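Local coordinates for protein actin depolymerization factor 2 (Plasmodium berghei, PDB 2XFA) that probably binds actin and promotes disassembly and turnover of its filaments in the malaria parasite, at residues A[51-55]-A[56-60]. Residues are numbered along the deposited sequence; the frame is centred on the assembly and turned at random.
Sequences MELTS and LDNII
Ser55 meets Asn58 as the N-cap of helix 56-65, whose first turn it closes with both side chain and backbone. With the hydroxyl anti to the backbone N, chi1 of -168° sets OG beside the carbonyl carbon of Ser55, facing the first turn, where it accepts a weak, fairly straight bond from Asn58 N (3.4 Å, 159° at the hydrogen). The backbone bond is shorter: Ile59 N donates to Ser55 O at 2.9 Å. One residue thus receives two amide N-H groups of the first turn, that of Asn58 only weakly.

Van der Waals contact flanks the cap. CB of Ser55 presses on CB of Asn58 at 3.4 Å, a tight carbon contact. Leu53, two residues earlier, splits its branches between two helix residues: CD2 lies 3.8 Å from Asn58 CB, the two side chains crossing nearly at right angles, while CD1 makes the apolar contact, 4.2 Å from Ile59 CB.

The carboxylate of Asp57 has OD2 3.7 Å from Ser55 OG, and its OD1 forms a salt bridge with Lys142 of helix 137-146.

The cap starts the helix that follows strand 41-48 in this ADF-homology fold; Leu56 and Ile59 pack on strand 73-81, and Ile60 on helix 137-146.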
loop_
_atom_site.group_PDB
_atom_site.type_symbol
_atom_site.label_atom_id
_atom_site.label_comp_id
_atom_site.label_asym_id
_atom_site.label_seq_id
_atom_site.Cartn_x
_atom_site.Cartn_y
_atom_site.Cartn_z
ATOM N N MET A 51 2.947 -3.692 -15.998
ATOM C CA MET A 51 4.014 -2.699 -15.993
ATOM C C MET A 51 3.787 -1.646 -17.084
ATOM O O MET A 51 4.588 -0.724 -17.255
ATOM C CB MET A 51 5.386 -3.376 -16.127
ATOM C CG MET A 51 5.405 -4.609 -17.038
ATOM S SD MET A 51 7.030 -5.403 -17.160
ATOM C CE MET A 51 6.688 -6.761 -18.282
ATOM N N GLU A 52 2.682 -1.786 -17.812
ATOM C CA GLU A 52 2.280 -0.793 -18.805
ATOM C C GLU A 52 1.138 0.088 -18.294
ATOM O O GLU A 52 0.342 0.614 -19.072
ATOM C CB GLU A 52 1.901 -1.459 -20.130
ATOM C CG GLU A 52 3.091 -1.757 -21.035
ATOM C CD GLU A 52 2.867 -1.287 -22.462
ATOM O OE1 GLU A 52 1.698 -1.043 -22.828
ATOM O OE2 GLU A 52 3.858 -1.159 -23.215
ATOM N N LEU A 53 1.066 0.233 -16.975
ATOM C CA LEU A 53 0.129 1.150 -16.345
ATOM C C LEU A 53 0.912 2.412 -15.999
ATOM O O LEU A 53 1.909 2.356 -15.281
ATOM C CB LEU A 53 -0.460 0.517 -15.086
ATOM C CG LEU A 53 -1.898 0.885 -14.723
ATOM C CD1 LEU A 53 -2.205 0.453 -13.297
ATOM C CD2 LEU A 53 -2.129 2.375 -14.888
ATOM N N THR A 54 0.464 3.550 -16.511
ATOM C CA THR A 54 1.302 4.739 -16.540
ATOM C C THR A 54 0.718 5.904 -15.758
ATOM O O THR A 54 1.449 6.701 -15.181
ATOM C CB THR A 54 1.501 5.199 -17.986
ATOM O OG1 THR A 54 0.415 6.051 -18.369
ATOM C CG2 THR A 54 1.539 3.994 -18.914
ATOM N N SER A 55 -0.605 6.008 -15.764
ATOM C CA SER A 55 -1.301 7.119 -15.129
ATOM C C SER A 55 -1.309 6.966 -13.605
ATOM O O SER A 55 -1.541 5.878 -13.096
ATOM C CB SER A 55 -2.738 7.176 -15.654
ATOM O OG SER A 55 -3.378 8.383 -15.292
ATOM N N LEU A 56 -1.064 8.054 -12.882
ATOM C CA LEU A 56 -1.177 8.052 -11.427
ATOM C C LEU A 56 -2.631 7.840 -11.019
ATOM O O LEU A 56 -2.975 6.956 -10.224
ATOM C CB LEU A 56 -0.702 9.385 -10.858
ATOM C CG LEU A 56 -0.769 9.492 -9.329
ATOM C CD1 LEU A 56 0.008 8.360 -8.690
ATOM C CD2 LEU A 56 -0.236 10.837 -8.856
ATOM N N ASP A 57 -3.480 8.688 -11.562
ATOM C CA ASP A 57 -4.903 8.602 -11.337
ATOM C C ASP A 57 -5.410 7.223 -11.697
ATOM O O ASP A 57 -6.215 6.656 -10.968
ATOM C CB ASP A 57 -5.563 9.684 -12.147
ATOM C CG ASP A 57 -4.785 10.981 -12.061
ATOM O OD1 ASP A 57 -5.037 11.751 -11.111
ATOM O OD2 ASP A 57 -3.880 11.200 -12.902
ATOM N N ASN A 58 -4.902 6.650 -12.778
ATOM C CA ASN A 58 -5.312 5.293 -13.096
ATOM C C ASN A 58 -4.792 4.286 -12.088
ATOM O O ASN A 58 -5.461 3.307 -11.778
ATOM C CB ASN A 58 -4.911 4.889 -14.512
ATOM C CG ASN A 58 -6.013 4.124 -15.225
ATOM O OD1 ASN A 58 -6.115 2.900 -15.116
ATOM N ND2 ASN A 58 -6.862 4.851 -15.947
ATOM N N ILE A 59 -3.600 4.500 -11.551
ATOM C CA ILE A 59 -3.114 3.497 -10.626
ATOM C C ILE A 59 -3.898 3.559 -9.301
ATOM O O ILE A 59 -4.259 2.534 -8.742
ATOM C CB ILE A 59 -1.570 3.533 -10.477
ATOM C CG1 ILE A 59 -1.101 2.460 -9.509
ATOM C CG2 ILE A 59 -1.100 4.880 -9.992
ATOM C CD1 ILE A 59 -1.045 2.945 -8.122
ATOM N N ILE A 60 -4.156 4.773 -8.825
ATOM C CA ILE A 60 -4.966 5.034 -7.643
ATOM C C ILE A 60 -6.382 4.439 -7.817
ATOM O O ILE A 60 -6.916 3.818 -6.896
ATOM C CB ILE A 60 -5.072 6.552 -7.387
ATOM C CG1 ILE A 60 -3.711 7.132 -6.968
ATOM C CG2 ILE A 60 -6.138 6.867 -6.347
ATOM C CD1 ILE A 60 -3.642 8.653 -7.111
#